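Local coordinates for protein neural-cadherin (Drosophila melanogaster, PDB 3UBG) that mediates calcium-dependent homophilic adhesion between cells, this piece spanning three consecutive cadherin domains of its extracellular region, at residues A[11-16]-A[97-102]; A[134-139]-A[183-188]; A[223-228]-A[275-280]. All coordinates share one frame; numbering follows the deposited sequence.

Contact 1: residues A[11-16]-A[97-102]. With CA (calcium ion), chain E; CA (calcium ion), chain F; CA (calcium ion), chain D.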
ATOM      1  N   PHE A  11      -6.383 -22.547  15.613  1.00 26.83           N
ATOM      2  CA  PHE A  11      -5.929 -22.936  14.281  1.00 26.23           C
ATOM      3  C   PHE A  11      -4.933 -21.923  13.747  1.00 23.86           C
ATOM      4  O   PHE A  11      -4.921 -20.763  14.158  1.00 26.12           O
ATOM      5  CB  PHE A  11      -7.090 -23.015  13.280  1.00 25.19           C
ATOM      6  CG  PHE A  11      -8.069 -24.138  13.529  1.00 25.84           C
ATOM      7  CD1 PHE A  11      -9.327 -23.876  14.070  1.00 24.52           C
ATOM      8  CD2 PHE A  11      -7.758 -25.449  13.172  1.00 29.36           C
ATOM      9  CE1 PHE A  11     -10.248 -24.899  14.275  1.00 24.91           C
ATOM     10  CE2 PHE A  11      -8.677 -26.486  13.370  1.00 28.10           C
ATOM     11  CZ  PHE A  11      -9.922 -26.209  13.922  1.00 26.55           C
ATOM     12  N   THR A  12      -4.102 -22.362  12.814  1.00 24.04           N
ATOM     13  CA  THR A  12      -3.366 -21.439  11.964  1.00 24.26           C
ATOM     14  C   THR A  12      -4.295 -20.882  10.893  1.00 24.84           C
ATOM     15  O   THR A  12      -5.278 -21.535  10.502  1.00 26.23           O
ATOM     16  CB  THR A  12      -2.178 -22.138  11.282  1.00 26.65           C
ATOM     17  OG1 THR A  12      -2.665 -23.021  10.265  1.00 26.16           O
ATOM     18  CG2 THR A  12      -1.362 -22.932  12.321  1.00 24.60           C
ATOM     19  N   GLU A  13      -3.999 -19.678  10.413  1.00 25.77           N
ATOM     20  CA  GLU A  13      -4.732 -19.150   9.262  1.00 26.76           C
ATOM     21  C   GLU A  13      -4.609 -20.095   8.053  1.00 25.94           C
ATOM     22  O   GLU A  13      -5.493 -20.147   7.192  1.00 27.44           O
ATOM     23  CB  GLU A  13      -4.266 -17.742   8.905  1.00 25.14           C
ATOM     24  CG  GLU A  13      -2.824 -17.684   8.439  1.00 27.50           C
ATOM     25  CD  GLU A  13      -2.316 -16.262   8.223  1.00 27.28           C
ATOM     26  OE1 GLU A  13      -1.139 -16.024   8.539  1.00 27.47           O
ATOM     27  OE2 GLU A  13      -3.079 -15.393   7.745  1.00 25.74           O
ATOM     28  N   ALA A  14      -3.529 -20.867   8.003  1.00 22.70           N
ATOM     29  CA  ALA A  14      -3.344 -21.801   6.892  1.00 26.76           C
ATOM     30  C   ALA A  14      -4.254 -23.031   6.979  1.00 27.60           C
ATOM     31  O   ALA A  14      -4.537 -23.676   5.972  1.00 28.65           O
ATOM     32  CB  ALA A  14      -1.885 -22.220   6.772  1.00 19.15           C
ATOM     33  N   ASP A  15      -4.699 -23.370   8.183  1.00 27.16           N
ATOM     34  CA  ASP A  15      -5.671 -24.450   8.335  1.00 26.46           C
ATOM     35  C   ASP A  15      -6.977 -24.060   7.646  1.00 24.93           C
ATOM     36  O   ASP A  15      -7.767 -24.916   7.277  1.00 30.64           O
ATOM     37  CB  ASP A  15      -5.934 -24.756   9.813  1.00 28.53           C
ATOM     38  CG  ASP A  15      -4.715 -25.276  10.534  1.00 26.89           C
ATOM     39  OD1 ASP A  15      -3.896 -25.989   9.921  1.00 32.22           O
ATOM     40  OD2 ASP A  15      -4.581 -24.986  11.732  1.00 27.57           O
ATOM     41  N   GLY A  16      -7.200 -22.757   7.499  1.00 22.64           N
ATOM     42  CA  GLY A  16      -8.325 -22.234   6.748  1.00 24.89           C
ATOM     43  C   GLY A  16      -7.942 -21.760   5.338  1.00 26.73           C
ATOM     44  O   GLY A  16      -8.485 -20.778   4.835  1.00 24.30           O
ATOM     45  N   LYS A  97      -3.994 -18.251  14.234  1.00 24.64           N
ATOM     46  CA  LYS A  97      -2.565 -18.116  14.422  1.00 26.43           C
ATOM     47  C   LYS A  97      -1.871 -17.705  13.135  1.00 24.93           C
ATOM     48  O   LYS A  97      -2.200 -18.190  12.059  1.00 28.88           O
ATOM     49  CB  LYS A  97      -1.997 -19.426  14.951  1.00 26.66           C
ATOM     50  CG  LYS A  97      -2.320 -19.636  16.413  1.00 23.42           C
ATOM     51  CD  LYS A  97      -1.739 -20.914  16.901  1.00 23.94           C
ATOM     52  CE  LYS A  97      -2.604 -22.062  16.490  1.00 27.32           C
ATOM     53  NZ  LYS A  97      -1.999 -23.340  16.893  1.00 26.52           N
ATOM     54  N   ASP A  98      -0.915 -16.797  13.253  1.00 24.25           N
ATOM     55  CA  ASP A  98      -0.227 -16.256  12.098  1.00 24.56           C
ATOM     56  C   ASP A  98       0.732 -17.266  11.485  1.00 27.13           C
ATOM     57  O   ASP A  98       1.464 -17.945  12.197  1.00 27.73           O
ATOM     58  CB  ASP A  98       0.561 -15.008  12.486  1.00 24.87           C
ATOM     59  CG  ASP A  98       1.301 -14.416  11.315  1.00 29.54           C
ATOM     60  OD1 ASP A  98       0.653 -14.239  10.269  1.00 30.19           O
ATOM     61  OD2 ASP A  98       2.518 -14.152  11.416  1.00 31.24           O
ATOM     62  N   VAL A  99       0.729 -17.335  10.160  1.00 21.73           N
ATOM     63  CA  VAL A  99       1.693 -18.111   9.406  1.00 21.94           C
ATOM     64  C   VAL A  99       2.375 -17.126   8.452  1.00 24.22           C
ATOM     65  O   VAL A  99       1.812 -16.104   8.097  1.00 26.16           O
ATOM     66  CB  VAL A  99       0.982 -19.280   8.632  1.00 30.27           C
ATOM     67  CG1 VAL A  99       1.872 -19.851   7.573  1.00 28.36           C
ATOM     68  CG2 VAL A  99       0.532 -20.390   9.591  1.00 23.22           C
ATOM     69  N   ASN A 100       3.603 -17.391   8.059  1.00 23.83           N
ATOM     70  CA  ASN A 100       4.287 -16.448   7.187  1.00 22.52           C
ATOM     71  C   ASN A 100       3.836 -16.673   5.750  1.00 26.02           C
ATOM     72  O   ASN A 100       4.297 -17.600   5.084  1.00 25.39           O
ATOM     73  CB  ASN A 100       5.802 -16.597   7.319  1.00 24.37           C
ATOM     74  CG  ASN A 100       6.560 -15.398   6.770  1.00 30.29           C
ATOM     75  OD1 ASN A 100       6.223 -14.864   5.721  1.00 29.59           O
ATOM     76  ND2 ASN A 100       7.601 -14.991   7.468  1.00 31.11           N
ATOM     77  N   ASP A 101       2.933 -15.824   5.274  1.00 25.74           N
ATOM     78  CA  ASP A 101       2.223 -16.107   4.042  1.00 23.22           C
ATOM     79  C   ASP A 101       1.887 -14.858   3.236  1.00 26.52           C
ATOM     80  O   ASP A 101       1.094 -14.916   2.290  1.00 22.75           O
ATOM     81  CB  ASP A 101       0.949 -16.896   4.354  1.00 21.14           C
ATOM     82  CG  ASP A 101      -0.138 -16.034   4.981  1.00 24.19           C
ATOM     83  OD1 ASP A 101       0.188 -14.981   5.549  1.00 22.34           O
ATOM     84  OD2 ASP A 101      -1.325 -16.418   4.913  1.00 26.09           O
ATOM     85  N   GLU A 102       2.465 -13.724   3.619  1.00 27.84           N
ATOM     86  CA  GLU A 102       2.255 -12.488   2.861  1.00 27.09           C
ATOM     87  C   GLU A 102       3.577 -11.945   2.317  1.00 30.74           C
ATOM     88  O   GLU A 102       4.582 -11.922   3.011  1.00 27.23           O
ATOM     89  CB  GLU A 102       1.551 -11.443   3.718  1.00 26.35           C
ATOM     90  CG  GLU A 102       0.233 -11.923   4.299  1.00 27.83           C
ATOM     91  CD  GLU A 102      -0.772 -12.333   3.224  1.00 26.80           C
ATOM     92  OE1 GLU A 102      -0.546 -12.040   2.036  1.00 35.09           O
ATOM     93  OE2 GLU A 102      -1.800 -12.932   3.564  1.00 26.05           O
TER
HETATM   94 CA    CA E 902       0.466 -14.134   7.923  1.00 26.20          CA
HETATM   95 CA    CA F 903      -2.504 -14.156   5.601  1.00 28.61          CA
HETATM   96 CA    CA D 901       6.076 -12.583   4.721  1.00 28.27          CA
HETATM   97  O   HOH W   1      -4.497 -15.474   4.248  1.00 24.48           O
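E13 and D101 approach from opposite directions, their carboxylate planes 50° apart, and both carboxylates turn their oxygens to the same two calcium ions. E13 OE1 lies 2.5 Å from calcium E and E13 OE2 2.5 Å from calcium F, while D101 OD1 belongs to both coordination shells. The oxygens crowd because they share metals: E13 OE1 and D98 OD1 are 3.1 Å apart without a hydrogen bond, and T137 probably bonds D98 OD2. This is the interdomain calcium site of cadherins. E13 CG lies between its own N and carbonyl carbon (chi1 65°), and the extended chain beyond it carries the carboxylate to V99. There V99 N donates to E13 OE1 over 2.8 Å, nearly straight at 172°, using the anti lone pair; Y60 holds OE2 as well. The side chains of V99 and T12 cross obliquely, V99 CG2 3.6 Å from T12 CB. Two backbone bonds, K97 N to F11 O (2.7 Å) and E13 N to K97 O (2.9 Å), fix the parallel bridge that positions E13. Strand 3-12 lies outermost in its sheet, beside 87-97, whose other neighbour is 68-76; E61, from the same domain, and D136, from the next, also bind calcium E.

Contact 2: residues A[134-139]-A[183-188]; sequences DPDTDH and AEDQNG. With CA (calcium ion), chain D; ZN (zinc ion), chain C; CA (calcium ion), chain E.
D134 and D185 meet at calcium D, the first from the DXD motif (D134-P135-D136) of a cadherin domain, the second from strand 176-185. Metal bonds dominate. D134 grips the ion with both oxygens, OD1 at 2.6 Å and OD2 at 2.5 Å, and D185 OD2 and D136 OD2 add one bond each. The side chains of D134 and D185 cross at about a right angle with carboxylate planes 80° apart; D134 OD2 and D185 OD2 come within 3.2 Å, without hydrogen bonding, because both bind calcium D, and the shared cation probably offsets their like charges. N100, the carbonyl of E102 and Q196 complete this shell. D136 is a bridge, since its OD1 binds calcium E and ties the motif to the preceding domain.

Hydrogen bonds shape the loops behind the metal. D134 OD1 accepts from D136 N, and D185 OD1 from N187 N, each an Asx turn; the second holds the carboxylate of D185 while a type I turn runs from D185 to G188. Across the contact, N187 ND2 donates to D138 O over 2.6 Å at 160°. The acceptor lies close to the amide plane of N187, although the donor stands above the carbonyl plane of D138. A second bond from ND2, to D138 OD1, is weak.

Van der Waals contact is slight: H139 CB lies 3.9 Å from D185 OD2. The side chain of H139 sets off away from segment 183-188 overall, though CB touches it. With CG set between the backbone N and the carbonyl carbon (chi1 54°), the carbonyl oxygen of D136 lies in the plane of the imidazole at its edge, and H139 NE2 reaches the zinc ion at 2.2 Å.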
ATOM      1  N   ASP A 134       7.072  -6.158   5.718  1.00 26.63           N
ATOM      2  CA  ASP A 134       6.400  -7.410   5.473  1.00 26.37           C
ATOM      3  C   ASP A 134       5.333  -7.603   6.557  1.00 27.56           C
ATOM      4  O   ASP A 134       5.590  -7.360   7.725  1.00 22.86           O
ATOM      5  CB  ASP A 134       7.411  -8.546   5.509  1.00 22.31           C
ATOM      6  CG  ASP A 134       6.781  -9.886   5.224  1.00 27.37           C
ATOM      7  OD1 ASP A 134       5.988 -10.399   6.071  1.00 24.19           O
ATOM      8  OD2 ASP A 134       7.092 -10.425   4.142  1.00 25.79           O
ATOM      9  N   PRO A 135       4.137  -8.054   6.161  1.00 26.48           N
ATOM     10  CA  PRO A 135       2.956  -8.088   7.026  1.00 23.82           C
ATOM     11  C   PRO A 135       3.007  -9.147   8.114  1.00 24.35           C
ATOM     12  O   PRO A 135       2.331  -8.995   9.111  1.00 29.24           O
ATOM     13  CB  PRO A 135       1.804  -8.382   6.050  1.00 24.01           C
ATOM     14  CG  PRO A 135       2.355  -8.104   4.685  1.00 28.78           C
ATOM     15  CD  PRO A 135       3.813  -8.415   4.772  1.00 30.15           C
ATOM     16  N   ASP A 136       3.796 -10.192   7.954  1.00 27.29           N
ATOM     17  CA  ASP A 136       3.787 -11.260   8.952  1.00 26.58           C
ATOM     18  C   ASP A 136       4.504 -10.857  10.238  1.00 29.65           C
ATOM     19  O   ASP A 136       5.292  -9.918  10.241  1.00 32.01           O
ATOM     20  CB  ASP A 136       4.349 -12.543   8.344  1.00 25.79           C
ATOM     21  CG  ASP A 136       3.621 -12.929   7.065  1.00 25.39           C
ATOM     22  OD1 ASP A 136       2.399 -12.804   7.016  1.00 26.77           O
ATOM     23  OD2 ASP A 136       4.243 -13.320   6.082  1.00 32.73           O
ATOM     24  N   THR A 137       4.206 -11.547  11.337  1.00 30.25           N
ATOM     25  CA  THR A 137       4.859 -11.272  12.615  1.00 30.33           C
ATOM     26  C   THR A 137       6.278 -11.826  12.593  1.00 32.94           C
ATOM     27  O   THR A 137       7.099 -11.467  13.419  1.00 35.76           O
ATOM     28  CB  THR A 137       4.096 -11.902  13.811  1.00 27.79           C
ATOM     29  OG1 THR A 137       4.191 -13.333  13.753  1.00 31.52           O
ATOM     30  CG2 THR A 137       2.631 -11.508  13.804  1.00 25.23           C
ATOM     31  N   ASP A 138       6.560 -12.659  11.599  1.00 31.82           N
ATOM     32  CA  ASP A 138       7.716 -13.548  11.581  1.00 34.21           C
ATOM     33  C   ASP A 138       8.663 -13.304  10.380  1.00 41.22           C
ATOM     34  O   ASP A 138       9.291 -14.228   9.860  1.00 43.20           O
ATOM     35  CB  ASP A 138       7.165 -14.974  11.539  1.00 46.46           C
ATOM     36  CG  ASP A 138       8.241 -16.038  11.529  1.00 60.00           C
ATOM     37  OD1 ASP A 138       9.368 -15.771  12.012  1.00 56.80           O
ATOM     38  OD2 ASP A 138       7.936 -17.159  11.043  1.00 67.33           O
ATOM     39  N   HIS A 139       8.779 -12.058   9.944  1.00 39.88           N
ATOM     40  CA  HIS A 139       9.549 -11.748   8.736  1.00 37.67           C
ATOM     41  C   HIS A 139      11.063 -11.739   8.915  1.00 34.17           C
ATOM     42  O   HIS A 139      11.578 -11.640  10.015  1.00 32.56           O
ATOM     43  CB  HIS A 139       9.125 -10.392   8.206  1.00 32.81           C
ATOM     44  CG  HIS A 139       9.217  -9.312   9.230  1.00 29.13           C
ATOM     45  ND1 HIS A 139      10.410  -8.729   9.584  1.00 34.14           N
ATOM     46  CD2 HIS A 139       8.265  -8.724   9.992  1.00 30.10           C
ATOM     47  CE1 HIS A 139      10.194  -7.809  10.507  1.00 34.89           C
ATOM     48  NE2 HIS A 139       8.897  -7.791  10.773  1.00 36.22           N
ATOM     49  N   ALA A 183      13.136  -7.103  -2.553  1.00 27.22           N
ATOM     50  CA  ALA A 183      13.355  -7.635  -1.218  1.00 24.81           C
ATOM     51  C   ALA A 183      12.699  -9.006  -1.107  1.00 27.09           C
ATOM     52  O   ALA A 183      11.705  -9.286  -1.772  1.00 25.37           O
ATOM     53  CB  ALA A 183      12.846  -6.675  -0.137  1.00 21.54           C
ATOM     54  N   GLU A 184      13.288  -9.866  -0.287  1.00 25.81           N
ATOM     55  CA  GLU A 184      12.715 -11.164  -0.001  1.00 30.41           C
ATOM     56  C   GLU A 184      12.433 -11.285   1.479  1.00 30.90           C
ATOM     57  O   GLU A 184      13.171 -10.751   2.297  1.00 32.35           O
ATOM     58  CB  GLU A 184      13.685 -12.275  -0.368  1.00 34.27           C
ATOM     59  CG  GLU A 184      13.922 -12.472  -1.841  1.00 36.88           C
ATOM     60  CD  GLU A 184      14.936 -13.566  -2.083  1.00 41.23           C
ATOM     61  OE1 GLU A 184      15.620 -13.959  -1.104  1.00 38.64           O
ATOM     62  OE2 GLU A 184      15.051 -14.026  -3.240  1.00 44.98           O
ATOM     63  N   ASP A 185      11.370 -11.996   1.825  1.00 31.17           N
ATOM     64  CA  ASP A 185      11.202 -12.444   3.196  1.00 27.43           C
ATOM     65  C   ASP A 185      11.707 -13.879   3.209  1.00 31.37           C
ATOM     66  O   ASP A 185      11.051 -14.785   2.692  1.00 34.85           O
ATOM     67  CB  ASP A 185       9.740 -12.351   3.649  1.00 24.07           C
ATOM     68  CG  ASP A 185       9.516 -12.953   5.033  1.00 30.39           C
ATOM     69  OD1 ASP A 185      10.508 -13.321   5.699  1.00 31.42           O
ATOM     70  OD2 ASP A 185       8.351 -13.036   5.471  1.00 27.84           O
ATOM     71  N   GLN A 186      12.894 -14.077   3.770  1.00 32.59           N
ATOM     72  CA  GLN A 186      13.515 -15.388   3.766  1.00 37.73           C
ATOM     73  C   GLN A 186      12.977 -16.291   4.875  1.00 40.32           C
ATOM     74  O   GLN A 186      13.526 -17.356   5.145  1.00 47.39           O
ATOM     75  CB  GLN A 186      15.037 -15.262   3.806  1.00 41.55           C
ATOM     76  CG  GLN A 186      15.552 -14.374   2.694  1.00 42.33           C
ATOM     77  CD  GLN A 186      16.940 -14.754   2.199  1.00 44.20           C
ATOM     78  OE1 GLN A 186      17.755 -15.307   2.940  1.00 46.40           O
ATOM     79  NE2 GLN A 186      17.214 -14.447   0.932  1.00 41.80           N
ATOM     80  N   ASN A 187      11.885 -15.861   5.501  1.00 41.36           N
ATOM     81  CA  ASN A 187      11.120 -16.741   6.376  1.00 41.37           C
ATOM     82  C   ASN A 187       9.855 -17.297   5.736  1.00 42.14           C
ATOM     83  O   ASN A 187       9.087 -17.980   6.404  1.00 45.70           O
ATOM     84  CB  ASN A 187      10.744 -16.033   7.666  1.00 37.94           C
ATOM     85  CG  ASN A 187      11.835 -16.107   8.693  1.00 45.24           C
ATOM     86  OD1 ASN A 187      12.926 -16.617   8.419  1.00 44.33           O
ATOM     87  ND2 ASN A 187      11.557 -15.589   9.890  1.00 37.79           N
ATOM     88  N   GLY A 188       9.636 -17.001   4.456  1.00 39.28           N
ATOM     89  CA  GLY A 188       8.421 -17.426   3.776  1.00 44.65           C
ATOM     90  C   GLY A 188       8.680 -18.028   2.402  1.00 49.12           C
ATOM     91  O   GLY A 188       8.944 -17.303   1.439  1.00 50.58           O
TER
HETATM   92 CA    CA D 901       6.076 -12.583   4.721  1.00 28.27          CA
HETATM   93 ZN    ZN C   1       7.987  -6.562  12.332  1.00 39.29          ZN
HETATM   94 CA    CA E 902       0.466 -14.134   7.923  1.00 26.20          CA

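Contact 3: residues A[223-228]-A[275-280]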
ATOM      1  N   ILE A 223     -14.625  15.708  -5.325  1.00 71.39           N
ATOM      2  CA  ILE A 223     -15.365  16.578  -4.421  1.00 74.39           C
ATOM      3  C   ILE A 223     -16.830  16.693  -4.858  1.00 78.05           C
ATOM      4  O   ILE A 223     -17.140  16.558  -6.044  1.00 76.41           O
ATOM      5  CB  ILE A 223     -14.696  17.970  -4.310  1.00 69.93           C
ATOM      6  CG1 ILE A 223     -14.903  18.785  -5.591  1.00 69.57           C
ATOM      7  CG2 ILE A 223     -13.213  17.811  -4.030  1.00 64.64           C
ATOM      8  CD1 ILE A 223     -14.105  20.089  -5.631  1.00 56.54           C
ATOM      9  N   PRO A 224     -17.740  16.921  -3.894  1.00 77.08           N
ATOM     10  CA  PRO A 224     -19.160  17.111  -4.209  1.00 75.83           C
ATOM     11  C   PRO A 224     -19.376  18.518  -4.750  1.00 76.90           C
ATOM     12  O   PRO A 224     -18.559  19.404  -4.490  1.00 77.46           O
ATOM     13  CB  PRO A 224     -19.829  16.976  -2.846  1.00 77.55           C
ATOM     14  CG  PRO A 224     -18.809  17.535  -1.900  1.00 74.78           C
ATOM     15  CD  PRO A 224     -17.466  17.117  -2.459  1.00 74.73           C
ATOM     16  N   GLU A 225     -20.461  18.729  -5.487  1.00 80.17           N
ATOM     17  CA  GLU A 225     -20.680  20.025  -6.124  1.00 77.81           C
ATOM     18  C   GLU A 225     -20.915  21.168  -5.132  1.00 74.66           C
ATOM     19  O   GLU A 225     -20.842  22.335  -5.506  1.00 76.51           O
ATOM     20  CB  GLU A 225     -21.809  19.958  -7.163  1.00 80.12           C
ATOM     21  CG  GLU A 225     -23.188  19.594  -6.624  1.00 81.37           C
ATOM     22  CD  GLU A 225     -24.310  20.106  -7.521  1.00 84.39           C
ATOM     23  OE1 GLU A 225     -25.251  19.336  -7.816  1.00 84.53           O
ATOM     24  OE2 GLU A 225     -24.248  21.286  -7.930  1.00 83.11           O
ATOM     25  N   ASN A 226     -21.184  20.832  -3.872  1.00 74.60           N
ATOM     26  CA  ASN A 226     -21.457  21.851  -2.851  1.00 78.83           C
ATOM     27  C   ASN A 226     -20.231  22.213  -2.021  1.00 79.15           C
ATOM     28  O   ASN A 226     -20.344  22.860  -0.979  1.00 72.05           O
ATOM     29  CB  ASN A 226     -22.614  21.429  -1.932  1.00 75.38           C
ATOM     30  CG  ASN A 226     -22.480  20.002  -1.439  1.00 76.18           C
ATOM     31  OD1 ASN A 226     -21.460  19.353  -1.653  1.00 83.09           O
ATOM     32  ND2 ASN A 226     -23.511  19.508  -0.767  1.00 71.73           N
ATOM     33  N   GLN A 227     -19.063  21.788  -2.500  1.00 78.84           N
ATOM     34  CA  GLN A 227     -17.793  22.082  -1.846  1.00 73.97           C
ATOM     35  C   GLN A 227     -17.674  23.573  -1.549  1.00 68.14           C
ATOM     36  O   GLN A 227     -18.033  24.409  -2.373  1.00 70.27           O
ATOM     37  CB  GLN A 227     -16.631  21.621  -2.727  1.00 74.70           C
ATOM     38  CG  GLN A 227     -15.252  21.850  -2.119  1.00 72.75           C
ATOM     39  CD  GLN A 227     -14.870  20.778  -1.112  1.00 70.81           C
ATOM     40  OE1 GLN A 227     -15.387  19.654  -1.146  1.00 68.52           O
ATOM     41  NE2 GLN A 227     -13.957  21.121  -0.209  1.00 61.44           N
ATOM     42  N   LYS A 228     -17.172  23.903  -0.365  1.00 65.21           N
ATOM     43  CA  LYS A 228     -17.075  25.296   0.038  1.00 68.11           C
ATOM     44  C   LYS A 228     -15.998  26.023  -0.763  1.00 71.15           C
ATOM     45  O   LYS A 228     -14.980  25.443  -1.143  1.00 73.37           O
ATOM     46  CB  LYS A 228     -16.804  25.414   1.542  1.00 67.04           C
ATOM     47  CG  LYS A 228     -17.219  26.756   2.141  1.00 75.21           C
ATOM     48  CD  LYS A 228     -16.841  26.879   3.619  1.00 82.50           C
ATOM     49  CE  LYS A 228     -17.386  25.723   4.466  1.00 88.68           C
ATOM     50  NZ  LYS A 228     -18.860  25.779   4.696  1.00 85.26           N
ATOM     51  N   LEU A 275     -19.105  26.066  -7.212  1.00 70.22           N
ATOM     52  CA  LEU A 275     -19.430  25.019  -8.173  1.00 72.76           C
ATOM     53  C   LEU A 275     -20.934  24.857  -8.338  1.00 71.59           C
ATOM     54  O   LEU A 275     -21.657  24.647  -7.362  1.00 69.61           O
ATOM     55  CB  LEU A 275     -18.814  23.675  -7.768  1.00 76.53           C
ATOM     56  CG  LEU A 275     -17.307  23.469  -7.917  1.00 70.23           C
ATOM     57  CD1 LEU A 275     -16.985  21.985  -7.842  1.00 67.86           C
ATOM     58  CD2 LEU A 275     -16.808  24.059  -9.228  1.00 70.82           C
ATOM     59  N   ASP A 276     -21.403  24.956  -9.577  1.00 71.59           N
ATOM     60  CA  ASP A 276     -22.807  24.711  -9.860  1.00 70.59           C
ATOM     61  C   ASP A 276     -22.972  23.806 -11.071  1.00 70.10           C
ATOM     62  O   ASP A 276     -22.566  24.145 -12.184  1.00 66.43           O
ATOM     63  CB  ASP A 276     -23.575  26.018 -10.051  1.00 71.37           C
ATOM     64  CG  ASP A 276     -25.077  25.811 -10.044  1.00 72.73           C
ATOM     65  OD1 ASP A 276     -25.527  24.725  -9.616  1.00 63.39           O
ATOM     66  OD2 ASP A 276     -25.809  26.741 -10.449  1.00 81.82           O
ATOM     67  N   PHE A 277     -23.561  22.643 -10.830  1.00 68.06           N
ATOM     68  CA  PHE A 277     -23.816  21.680 -11.878  1.00 65.12           C
ATOM     69  C   PHE A 277     -24.803  22.218 -12.907  1.00 68.42           C
ATOM     70  O   PHE A 277     -24.838  21.752 -14.047  1.00 65.87           O
ATOM     71  CB  PHE A 277     -24.342  20.384 -11.269  1.00 70.54           C
ATOM     72  CG  PHE A 277     -23.329  19.288 -11.231  1.00 72.22           C
ATOM     73  CD1 PHE A 277     -22.076  19.508 -10.695  1.00 74.81           C
ATOM     74  CD2 PHE A 277     -23.629  18.033 -11.731  1.00 78.67           C
ATOM     75  CE1 PHE A 277     -21.134  18.496 -10.656  1.00 75.80           C
ATOM     76  CE2 PHE A 277     -22.692  17.016 -11.696  1.00 82.28           C
ATOM     77  CZ  PHE A 277     -21.442  17.248 -11.156  1.00 76.90           C
ATOM     78  N   GLU A 278     -25.618  23.188 -12.505  1.00 65.11           N
ATOM     79  CA  GLU A 278     -26.541  23.795 -13.448  1.00 60.21           C
ATOM     80  C   GLU A 278     -25.790  24.615 -14.486  1.00 59.58           C
ATOM     81  O   GLU A 278     -26.250  24.740 -15.617  1.00 59.54           O
ATOM     82  CB  GLU A 278     -27.560  24.669 -12.734  1.00 59.77           C
ATOM     83  CG  GLU A 278     -28.636  23.898 -12.012  1.00 52.07           C
ATOM     84  CD  GLU A 278     -29.598  24.823 -11.293  1.00 57.35           C
ATOM     85  OE1 GLU A 278     -29.305  26.045 -11.214  1.00 56.95           O
ATOM     86  OE2 GLU A 278     -30.645  24.332 -10.817  1.00 55.70           O
ATOM     87  N   ASP A 279     -24.642  25.173 -14.099  1.00 59.94           N
ATOM     88  CA  ASP A 279     -23.810  25.961 -15.011  1.00 59.36           C
ATOM     89  C   ASP A 279     -22.998  25.057 -15.940  1.00 62.55           C
ATOM     90  O   ASP A 279     -21.895  24.630 -15.596  1.00 64.90           O
ATOM     91  CB  ASP A 279     -22.879  26.896 -14.233  1.00 62.17           C
ATOM     92  CG  ASP A 279     -21.997  27.750 -15.143  1.00 64.39           C
ATOM     93  OD1 ASP A 279     -21.682  27.311 -16.272  1.00 60.16           O
ATOM     94  OD2 ASP A 279     -21.607  28.862 -14.723  1.00 66.01           O
ATOM     95  N   LEU A 280     -23.547  24.795 -17.125  1.00 58.90           N
ATOM     96  CA  LEU A 280     -22.974  23.851 -18.079  1.00 60.10           C
ATOM     97  C   LEU A 280     -21.559  24.201 -18.541  1.00 61.41           C
ATOM     98  O   LEU A 280     -20.847  23.351 -19.073  1.00 62.87           O
ATOM     99  CB  LEU A 280     -23.893  23.703 -19.292  1.00 54.75           C
ATOM    100  CG  LEU A 280     -25.225  22.993 -19.026  1.00 52.13           C
ATOM    101  CD1 LEU A 280     -26.197  23.903 -18.310  1.00 50.88           C
ATOM    102  CD2 LEU A 280     -25.829  22.506 -20.331  1.00 50.64           C
TER
HETATM  103  O   HOH W   2     -19.519  24.502  -4.639  1.00 64.15           O
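E225 lays its carboxylate beside the ring of F277, the two planes inclined by 36°. The approach to the ring is oblique: E225 CB sits 3.6 Å from F277 CD1, and the carboxylate carbon passes near CG. The F277 ring also stacks with H284. E225 CG lies between its backbone N and carbonyl carbon, and the extended chain beyond carries the carboxylate to the backbone of F277, where F277 N donates to E225 OE2 over a long 3.3 Å, nearly straight at 162° but from 44° above the carboxylate plane. With the carboxylate cut away by an alanine here, F277 N is likely to be left without its acceptor in this contact and the ring without the group beside its CB and CG. D276 OD1, 4.0 Å from E225 OE2, adds a like charge.

E225 O and L275 O are two acceptors only 3.1 Å apart, which a direct bond cannot explain. Water 2 lies by them, accepting from L275 N at 3.0 Å and 2.7 Å from E225 O; it also reaches Q227 O. The apolar part is small: I223 and L275 cross at about a right angle, their CD1 atoms 4.1 Å apart.

The contact joins two type I turns, P224 to Q227 and D276 to D279. E225 follows its outer strand much as E13 does in an earlier cadherin domain, yet no metal takes part. Strand 219-223 runs parallel to 300-309, whose V309 touches I223, E225, L275 and F277, while I233 of strand 232-239 packs against I223 and Q227.

How the contacts relate
Contacts 1 and 2 meet at one interdomain junction, their centres 13 Å apart, and share calcium ions D and E; N100 ND2 probably bonds D185 OD2, and D98 OD2 probably bonds T137 OG1. The residues at contact 1 lie nearer the surface and add a parallel strand bridge to the metals, whereas half of those touching in contact 2 are buried and rely on coordination and Asx turns. Contact 3, partly buried, belongs to a later domain about 49 Å from contact 1 between centres. Contacts 1 and 3 each take in the end of a domain's outer first strand, but 275-280 brings a long hydrogen bond, water and apolar packing in place of metal.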